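Local coordinates for protein trimethylamine-N-oxide reductase (Haemophilus influenzae, PDB 7L5I) that probably reduces S- or N-oxide substrates such as trimethylamine N-oxide at a molybdenum centre carried by two bound molybdopterin guanine dinucleotides, at residues L156-Y160 with Q556-G560; S134-G140 with G165-H170; M701-A707 with V733-K739. All coordinates share one frame; numbering follows the deposited sequence.

Contact 1 of 3, residues L156-Y160 with Q556-G560; sequences LLQRY and QYTEG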
loop_
_atom_site.group_PDB
_atom_site.type_symbol
_atom_site.label_atom_id
_atom_site.label_comp_id
_atom_site.label_asym_id
_atom_site.label_seq_id
_atom_site.Cartn_x
_atom_site.Cartn_y
_atom_site.Cartn_z
ATOM N N LEU A 156 2.625 -15.698 10.615
ATOM C CA LEU A 156 2.385 -16.677 11.667
ATOM C C LEU A 156 1.057 -17.405 11.468
ATOM O O LEU A 156 0.953 -18.604 11.755
ATOM C CB LEU A 156 2.417 -15.974 13.027
ATOM C CG LEU A 156 3.783 -15.390 13.400
ATOM C CD1 LEU A 156 3.687 -14.524 14.635
ATOM C CD2 LEU A 156 4.804 -16.507 13.624
ATOM N N LEU A 157 0.031 -16.694 11.003
ATOM C CA LEU A 157 -1.227 -17.337 10.634
ATOM C C LEU A 157 -1.018 -18.349 9.517
ATOM O O LEU A 157 -1.516 -19.477 9.580
ATOM C CB LEU A 157 -2.233 -16.280 10.190
ATOM C CG LEU A 157 -3.479 -16.778 9.456
ATOM C CD1 LEU A 157 -4.355 -17.706 10.335
ATOM C CD2 LEU A 157 -4.302 -15.603 8.989
ATOM N N GLN A 158 -0.283 -17.951 8.472
ATOM C CA GLN A 158 -0.118 -18.861 7.342
ATOM C C GLN A 158 0.745 -20.050 7.722
ATOM O O GLN A 158 0.523 -21.152 7.219
ATOM C CB GLN A 158 0.426 -18.102 6.135
ATOM C CG GLN A 158 -0.609 -17.096 5.641
ATOM C CD GLN A 158 -0.211 -16.376 4.404
ATOM O OE1 GLN A 158 0.953 -16.416 3.980
ATOM N NE2 GLN A 158 -1.169 -15.681 3.790
ATOM N N ARG A 159 1.715 -19.840 8.607
ATOM C CA ARG A 159 2.522 -20.924 9.148
ATOM C C ARG A 159 1.650 -21.938 9.868
ATOM O O ARG A 159 1.801 -23.154 9.678
ATOM C CB ARG A 159 3.577 -20.371 10.094
ATOM C CG ARG A 159 4.613 -21.411 10.542
ATOM C CD ARG A 159 5.631 -20.748 11.463
ATOM N NE ARG A 159 6.561 -21.733 11.996
ATOM C CZ ARG A 159 7.670 -22.111 11.379
ATOM N NH1 ARG A 159 8.022 -21.556 10.219
ATOM N NH2 ARG A 159 8.447 -23.042 11.925
ATOM N N TYR A 160 0.725 -21.465 10.703
ATOM C CA TYR A 160 -0.215 -22.364 11.353
ATOM C C TYR A 160 -1.103 -23.080 10.343
ATOM O O TYR A 160 -1.342 -24.287 10.458
ATOM C CB TYR A 160 -1.065 -21.580 12.361
ATOM C CG TYR A 160 -2.331 -22.313 12.723
ATOM C CD1 TYR A 160 -2.319 -23.361 13.619
ATOM C CD2 TYR A 160 -3.534 -21.980 12.138
ATOM C CE1 TYR A 160 -3.478 -24.053 13.924
ATOM C CE2 TYR A 160 -4.687 -22.656 12.429
ATOM C CZ TYR A 160 -4.672 -23.695 13.317
ATOM O OH TYR A 160 -5.843 -24.356 13.600
ATOM N N GLN A 556 6.381 -28.738 15.236
ATOM C CA GLN A 556 6.675 -28.242 13.896
ATOM C C GLN A 556 6.542 -26.730 13.843
ATOM O O GLN A 556 7.324 -26.052 13.171
ATOM C CB GLN A 556 5.730 -28.867 12.869
ATOM C CG GLN A 556 5.883 -30.384 12.732
ATOM C CD GLN A 556 4.923 -31.166 13.610
ATOM O OE1 GLN A 556 4.759 -30.876 14.804
ATOM N NE2 GLN A 556 4.275 -32.167 13.023
ATOM N N TYR A 557 5.560 -26.184 14.561
ATOM C CA TYR A 557 5.313 -24.746 14.488
ATOM C C TYR A 557 6.449 -23.952 15.125
ATOM O O TYR A 557 6.939 -22.977 14.546
ATOM C CB TYR A 557 3.965 -24.405 15.147
ATOM C CG TYR A 557 3.574 -22.984 14.937
ATOM C CD1 TYR A 557 2.875 -22.628 13.806
ATOM C CD2 TYR A 557 3.934 -21.981 15.847
ATOM C CE1 TYR A 557 2.535 -21.315 13.566
ATOM C CE2 TYR A 557 3.572 -20.638 15.608
ATOM C CZ TYR A 557 2.878 -20.340 14.456
ATOM O OH TYR A 557 2.500 -19.033 14.176
ATOM N N THR A 558 6.882 -24.347 16.333
ATOM C CA THR A 558 7.856 -23.581 17.075
ATOM C C THR A 558 9.302 -23.975 16.757
ATOM O O THR A 558 10.226 -23.223 17.091
ATOM C CB THR A 558 7.686 -23.787 18.579
ATOM O OG1 THR A 558 8.074 -25.139 18.863
ATOM C CG2 THR A 558 6.276 -23.562 19.027
ATOM N N GLU A 559 9.501 -25.143 16.165
ATOM C CA GLU A 559 10.823 -25.719 15.946
ATOM C C GLU A 559 11.607 -25.853 17.247
ATOM O O GLU A 559 12.842 -25.944 17.236
ATOM C CB GLU A 559 11.584 -24.893 14.894
ATOM C CG GLU A 559 10.925 -24.993 13.499
ATOM C CD GLU A 559 11.642 -24.220 12.394
ATOM O OE1 GLU A 559 12.805 -23.829 12.599
ATOM O OE2 GLU A 559 11.029 -24.004 11.310
ATOM N N GLY A 560 10.902 -25.888 18.376
ATOM C CA GLY A 560 11.551 -26.019 19.669
ATOM C C GLY A 560 12.316 -24.804 20.149
ATOM O O GLY A 560 13.175 -24.931 21.030
#
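Tyr557 and Arg159 interlock where the short helix 554-558 ends against helix 153-163, a helix-to-helix junction built on the carbonyl of Tyr557, near the C-terminal end of the shorter one. Along residues 556-560, Gln556 O lies 3.4 Å from Arg159 NH2. In Tyr557, CG stands anti to the backbone N (chi1 -172°), which sends the ring to the other helix, where Arg159 CD lies over one face, 4.1 Å from the centroid in a CH-pi contact. At its edge the ring meets the backbone N of Tyr160. Tyr557 OH donates to Leu156 O, 2.9 Å away, reaching this carbonyl from the face opposite to the one used by the helical bond from Tyr160 N, so one oxygen serves two donors. The backbone O of Tyr557 is in turn gripped side-on by two nitrogens of Arg159, NE at 2.9 Å and NH2 at 3.0 Å, which fixes the rotation of the guanidinium; its NH1 goes to Thr405 O. Glu559, already off the helix with positive phi, completes the grip. Its OE1 pairs with Lys561, while OE2 forms a salt bridge to Arg159 NH2 at 2.8 Å, met from above the carboxylate plane but within the guanidinium plane.

Contact 2 of 3, residues S134-G140 with G165-H170; sequences STGIFAG and GGFVGH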
loop_
_atom_site.group_PDB
_atom_site.type_symbol
_atom_site.label_atom_id
_atom_site.label_comp_id
_atom_site.label_asym_id
_atom_site.label_seq_id
_atom_site.Cartn_x
_atom_site.Cartn_y
_atom_site.Cartn_z
ATOM N N SER A 134 -8.473 -27.916 2.587
ATOM C CA SER A 134 -7.767 -26.640 2.613
ATOM C C SER A 134 -8.336 -25.641 1.622
ATOM O O SER A 134 -8.232 -24.428 1.847
ATOM C CB SER A 134 -6.289 -26.883 2.327
ATOM O OG SER A 134 -6.150 -27.255 0.968
ATOM N N THR A 135 -8.939 -26.103 0.532
ATOM C CA THR A 135 -9.545 -25.185 -0.412
ATOM C C THR A 135 -10.840 -24.553 0.090
ATOM O O THR A 135 -11.407 -23.733 -0.635
ATOM C CB THR A 135 -9.780 -25.903 -1.748
ATOM O OG1 THR A 135 -10.581 -27.072 -1.545
ATOM C CG2 THR A 135 -8.437 -26.327 -2.361
ATOM N N GLY A 136 -11.301 -24.866 1.300
ATOM C CA GLY A 136 -12.397 -24.174 1.935
ATOM C C GLY A 136 -12.002 -23.120 2.950
ATOM O O GLY A 136 -12.886 -22.489 3.538
ATOM N N ILE A 137 -10.705 -22.885 3.153
ATOM C CA ILE A 137 -10.216 -21.934 4.155
ATOM C C ILE A 137 -9.441 -20.828 3.446
ATOM O O ILE A 137 -8.432 -21.106 2.791
ATOM C CB ILE A 137 -9.310 -22.624 5.193
ATOM C CG1 ILE A 137 -10.082 -23.687 5.954
ATOM C CG2 ILE A 137 -8.674 -21.586 6.136
ATOM C CD1 ILE A 137 -9.174 -24.526 6.832
ATOM N N PHE A 138 -9.880 -19.581 3.604
ATOM C CA PHE A 138 -9.140 -18.455 3.061
ATOM C C PHE A 138 -8.322 -17.819 4.181
ATOM O O PHE A 138 -8.884 -17.391 5.192
ATOM C CB PHE A 138 -10.038 -17.388 2.433
ATOM C CG PHE A 138 -9.253 -16.288 1.820
ATOM C CD1 PHE A 138 -8.521 -16.526 0.648
ATOM C CD2 PHE A 138 -9.147 -15.042 2.428
ATOM C CE1 PHE A 138 -7.749 -15.534 0.078
ATOM C CE2 PHE A 138 -8.355 -14.042 1.849
ATOM C CZ PHE A 138 -7.657 -14.301 0.676
ATOM N N ALA A 139 -7.010 -17.752 3.995
ATOM C CA ALA A 139 -6.127 -17.098 4.955
ATOM C C ALA A 139 -5.075 -16.267 4.228
ATOM O O ALA A 139 -3.947 -16.129 4.704
ATOM C CB ALA A 139 -5.475 -18.121 5.890
ATOM N N GLY A 140 -5.441 -15.692 3.071
ATOM C CA GLY A 140 -4.588 -14.691 2.439
ATOM C C GLY A 140 -4.250 -13.544 3.371
ATOM O O GLY A 140 -3.112 -13.064 3.398
ATOM N N GLY A 165 -2.503 -28.285 7.266
ATOM C CA GLY A 165 -3.034 -28.837 6.036
ATOM C C GLY A 165 -3.057 -27.929 4.830
ATOM O O GLY A 165 -3.293 -28.396 3.709
ATOM N N GLY A 166 -2.838 -26.640 5.028
ATOM C CA GLY A 166 -2.827 -25.694 3.917
ATOM C C GLY A 166 -4.026 -24.760 3.954
ATOM O O GLY A 166 -4.887 -24.828 4.832
ATOM N N PHE A 167 -4.055 -23.862 2.966
ATOM C CA PHE A 167 -5.084 -22.836 2.887
ATOM C C PHE A 167 -5.062 -22.233 1.495
ATOM O O PHE A 167 -4.089 -22.365 0.751
ATOM C CB PHE A 167 -4.850 -21.721 3.910
ATOM C CG PHE A 167 -3.586 -20.939 3.665
ATOM C CD1 PHE A 167 -2.341 -21.447 4.043
ATOM C CD2 PHE A 167 -3.630 -19.711 3.040
ATOM C CE1 PHE A 167 -1.168 -20.720 3.791
ATOM C CE2 PHE A 167 -2.464 -18.980 2.782
ATOM C CZ PHE A 167 -1.239 -19.467 3.170
ATOM N N VAL A 168 -6.125 -21.489 1.182
ATOM C CA VAL A 168 -6.172 -20.686 -0.036
ATOM C C VAL A 168 -5.599 -19.302 0.253
ATOM O O VAL A 168 -6.079 -18.609 1.151
ATOM C CB VAL A 168 -7.616 -20.538 -0.548
ATOM C CG1 VAL A 168 -7.615 -19.682 -1.801
ATOM C CG2 VAL A 168 -8.292 -21.900 -0.811
ATOM N N GLY A 169 -4.606 -18.882 -0.530
ATOM C CA GLY A 169 -4.081 -17.542 -0.457
ATOM C C GLY A 169 -4.426 -16.736 -1.689
ATOM O O GLY A 169 -5.448 -16.989 -2.333
ATOM N N HIS A 170 -3.573 -15.775 -2.034
ATOM C CA HIS A 170 -3.882 -14.814 -3.077
ATOM C C HIS A 170 -2.636 -14.503 -3.900
ATOM O O HIS A 170 -1.522 -14.938 -3.595
ATOM C CB HIS A 170 -4.482 -13.528 -2.476
ATOM C CG HIS A 170 -3.535 -12.764 -1.590
ATOM N ND1 HIS A 170 -3.805 -12.516 -0.261
ATOM C CD2 HIS A 170 -2.338 -12.179 -1.846
ATOM C CE1 HIS A 170 -2.810 -11.828 0.269
ATOM N NE2 HIS A 170 -1.912 -11.599 -0.673
#
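Ile137 O takes the shortest polar bond between these segments, 2.8 Å from Val168 N, with the donor nearly along the C=O axis. Two residues on, Ala139 N donates to Val168 O at 3.1 Å. Together the two bonds make a single bridge between Phe138 and Val168. Val168 sets its CG2 beside its own backbone N, against Thr135 CA at 3.5 Å, while CG1 faces Phe138 CD1. The Phe138 ring turns back over its own chain: Gly140 N sits above the centre of one face, and Gly169 O lies at the edge, 3.6 Å from CE1. Phe167 takes a first torsion of 65°, between its backbone N and carbonyl carbon, and lays CD2 against Ala139 CB at 3.7 Å; Met161, Gln158 and Asn162 of helix 153-163 also touch its side chain. At the far end His170 CE1 approaches Gly140 O, a carbonyl that accepts from Arg154 NE. On its other flank, Phe138 bonds through its backbone to Ala456 and Tyr458 of strand 456-460. After helix 153-163 the chain thus returns to bridge an outermost strand of a mixed six-stranded sheet, and His170 touches Tyr142, which lines the pocket of the bound oxygen atom.

Contact 3 of 3, residues M701-A707 with V733-K739; sequences MIHPEDA and VTENIIK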
loop_
_atom_site.group_PDB
_atom_site.type_symbol
_atom_site.label_atom_id
_atom_site.label_comp_id
_atom_site.label_asym_id
_atom_site.label_seq_id
_atom_site.Cartn_x
_atom_site.Cartn_y
_atom_site.Cartn_z
ATOM N N MET A 701 -11.136 17.245 0.480
ATOM C CA MET A 701 -10.657 18.448 -0.183
ATOM C C MET A 701 -11.609 18.791 -1.317
ATOM O O MET A 701 -11.935 17.929 -2.142
ATOM C CB MET A 701 -9.232 18.251 -0.708
ATOM C CG MET A 701 -8.226 17.938 0.390
ATOM S SD MET A 701 -6.646 17.338 -0.306
ATOM C CE MET A 701 -6.076 18.767 -1.226
ATOM N N ILE A 702 -12.076 20.040 -1.326
ATOM C CA ILE A 702 -13.087 20.508 -2.282
ATOM C C ILE A 702 -12.656 21.865 -2.816
ATOM O O ILE A 702 -12.277 22.750 -2.043
ATOM C CB ILE A 702 -14.486 20.655 -1.658
ATOM C CG1 ILE A 702 -14.921 19.385 -0.967
ATOM C CG2 ILE A 702 -15.502 20.996 -2.753
ATOM C CD1 ILE A 702 -16.245 19.539 -0.239
ATOM N N HIS A 703 -12.697 22.021 -4.130
ATOM C CA HIS A 703 -12.321 23.286 -4.766
ATOM C C HIS A 703 -13.361 24.360 -4.435
ATOM O O HIS A 703 -14.556 24.063 -4.369
ATOM C CB HIS A 703 -12.235 23.081 -6.281
ATOM C CG HIS A 703 -11.662 24.248 -7.009
ATOM N ND1 HIS A 703 -12.428 25.332 -7.394
ATOM C CD2 HIS A 703 -10.397 24.520 -7.400
ATOM C CE1 HIS A 703 -11.655 26.218 -8.003
ATOM N NE2 HIS A 703 -10.415 25.749 -8.016
ATOM N N PRO A 704 -12.936 25.607 -4.241
ATOM C CA PRO A 704 -13.896 26.651 -3.826
ATOM C C PRO A 704 -15.069 26.833 -4.765
ATOM O O PRO A 704 -16.168 27.169 -4.304
ATOM C CB PRO A 704 -13.035 27.925 -3.763
ATOM C CG PRO A 704 -11.637 27.472 -3.673
ATOM C CD PRO A 704 -11.552 26.114 -4.322
ATOM N N GLU A 705 -14.895 26.633 -6.067
ATOM C CA GLU A 705 -16.028 26.823 -6.965
ATOM C C GLU A 705 -17.016 25.674 -6.866
ATOM O O GLU A 705 -18.228 25.890 -6.963
ATOM C CB GLU A 705 -15.521 27.007 -8.396
ATOM C CG GLU A 705 -14.635 28.254 -8.508
ATOM C CD GLU A 705 -14.142 28.535 -9.918
ATOM O OE1 GLU A 705 -14.689 27.954 -10.879
ATOM O OE2 GLU A 705 -13.204 29.352 -10.061
ATOM N N ASP A 706 -16.536 24.455 -6.641
ATOM C CA ASP A 706 -17.448 23.344 -6.428
ATOM C C ASP A 706 -18.161 23.480 -5.080
ATOM O O ASP A 706 -19.344 23.133 -4.953
ATOM C CB ASP A 706 -16.677 22.015 -6.538
ATOM C CG ASP A 706 -16.050 21.791 -7.941
ATOM O OD1 ASP A 706 -16.701 22.111 -8.969
ATOM O OD2 ASP A 706 -14.897 21.285 -8.031
ATOM N N ALA A 707 -17.465 24.000 -4.076
ATOM C CA ALA A 707 -18.068 24.201 -2.769
ATOM C C ALA A 707 -19.113 25.318 -2.824
ATOM O O ALA A 707 -20.221 25.179 -2.299
ATOM C CB ALA A 707 -16.990 24.534 -1.744
ATOM N N VAL A 733 -12.008 23.317 2.121
ATOM C CA VAL A 733 -12.186 24.047 0.869
ATOM C C VAL A 733 -10.838 24.642 0.494
ATOM O O VAL A 733 -10.266 25.433 1.255
ATOM C CB VAL A 733 -13.257 25.144 1.000
ATOM C CG1 VAL A 733 -13.355 25.955 -0.293
ATOM C CG2 VAL A 733 -14.602 24.531 1.323
ATOM N N THR A 734 -10.341 24.291 -0.691
ATOM C CA THR A 734 -8.974 24.610 -1.041
ATOM C C THR A 734 -8.765 24.614 -2.550
ATOM O O THR A 734 -9.373 23.831 -3.277
ATOM C CB THR A 734 -8.018 23.598 -0.377
ATOM O OG1 THR A 734 -6.688 23.898 -0.769
ATOM C CG2 THR A 734 -8.365 22.154 -0.792
ATOM N N GLU A 735 -7.926 25.529 -3.011
ATOM C CA GLU A 735 -7.489 25.498 -4.395
ATOM C C GLU A 735 -6.454 24.415 -4.644
ATOM O O GLU A 735 -5.992 24.263 -5.783
ATOM C CB GLU A 735 -6.923 26.857 -4.796
ATOM C CG GLU A 735 -7.963 27.954 -4.765
ATOM C CD GLU A 735 -7.817 28.907 -5.935
ATOM O OE1 GLU A 735 -7.920 28.441 -7.092
ATOM O OE2 GLU A 735 -7.586 30.114 -5.698
ATOM N N ASN A 736 -6.114 23.640 -3.619
ATOM C CA ASN A 736 -5.121 22.580 -3.755
ATOM C C ASN A 736 -5.672 21.294 -4.321
ATOM O O ASN A 736 -4.990 20.261 -4.257
ATOM C CB ASN A 736 -4.488 22.287 -2.402
ATOM C CG ASN A 736 -3.618 23.411 -1.917
ATOM O OD1 ASN A 736 -3.131 24.230 -2.704
ATOM N ND2 ASN A 736 -3.430 23.471 -0.618
ATOM N N ILE A 737 -6.879 21.298 -4.857
ATOM C CA ILE A 737 -7.403 20.164 -5.608
ATOM C C ILE A 737 -7.901 20.743 -6.925
ATOM O O ILE A 737 -8.428 21.857 -6.959
ATOM C CB ILE A 737 -8.503 19.421 -4.833
ATOM C CG1 ILE A 737 -8.888 18.092 -5.495
ATOM C CG2 ILE A 737 -9.742 20.320 -4.669
ATOM C CD1 ILE A 737 -7.888 17.011 -5.310
ATOM N N ILE A 738 -7.661 20.024 -8.019
ATOM C CA ILE A 738 -8.092 20.501 -9.334
ATOM C C ILE A 738 -9.615 20.607 -9.387
ATOM O O ILE A 738 -10.344 19.755 -8.862
ATOM C CB ILE A 738 -7.524 19.547 -10.403
ATOM C CG1 ILE A 738 -7.697 20.128 -11.797
ATOM C CG2 ILE A 738 -8.172 18.177 -10.322
ATOM C CD1 ILE A 738 -7.090 19.252 -12.905
ATOM N N LYS A 739 -10.115 21.673 -10.011
ATOM C CA LYS A 739 -11.562 21.866 -10.060
ATOM C C LYS A 739 -12.235 20.669 -10.717
ATOM O O LYS A 739 -11.754 20.139 -11.724
ATOM C CB LYS A 739 -11.911 23.139 -10.839
ATOM C CG LYS A 739 -13.389 23.486 -10.797
ATOM C CD LYS A 739 -13.696 24.622 -11.781
ATOM C CE LYS A 739 -15.053 25.265 -11.511
ATOM N NZ LYS A 739 -16.197 24.316 -11.625
HETATM O O HOH W 1 -8.385 27.268 -9.435
HETATM O O HOH W 2 -16.771 21.222 -11.407
#
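His703 and Lys739 meet ring to chain: Lys739 CB stands over the centre of the imidazole face, 3.9 Å from the centroid, a CH-pi contact, while Pro704 CD lies over the opposite face, toward its rim. The ring thus has a neighbour on each face, and Ile737 O comes up to its edge, 3.3 Å from CD2. Both ring nitrogens are engaged. ND1 accepts from Glu705 N at 3.1 Å, making His703 the N-cap of helix 704-708, and NE2 shares a water with Glu735 OE1, to which that water donates a hydrogen bond. With CG anti to the backbone N (chi1 -171°), the imidazole lies in position for the cap. Lys739 runs on past the ring to the first turn of the helix, where NZ makes a weak, 3.5 Å salt bridge to Asp706 OD1; a second water donates to OD1 and is only weakly bonded to NZ. The firmer partner of this carboxylate is Gly740 N, bound to OD2, so Asp706 holds the loop by its backbone as well.

Next outward is the apolar layer. Val733 puts CG1 against Pro704 CA at 3.6 Å and CG2 against Ala707 CB, while Met701 CE reaches Asn736 CB at 4.0 Å. Further out, the backbone pairing positions these residues: Thr734 N donates to Ile702 O at 2.8 Å, and Ile702 and Val733 form a parallel bridge. Thr734 OG1 then accepts from Asn736 N, an ST turn at the start of the loop. Parallel strands 699-702 and 726-733 thus end together, one passing into a capped helix and the other into a loop wrapped round its start, within the molybdopterin dinucleotide-binding domain.

Contacts 1 and 2 are neighbours, their centres 16 Å apart, and their segments alternate along the chain. Helix 153-163 joins them: Gln158, on the contact 1 segment, packs CG against Phe167 and sends NE2 to Ala139 O, a probable hydrogen bond 3.0 Å long. Contact 3 stands apart on the opposite side of the chain's centre, with nearest atoms about 34 Å from contact 1 and about 29 Å from contact 2. A side chain of each lies near the cofactor or its oxygen: those of Leu156 and Ile737 are each about 7 Å from a bound dinucleotide, and that of His170 is about 9 Å from the bound oxygen atom.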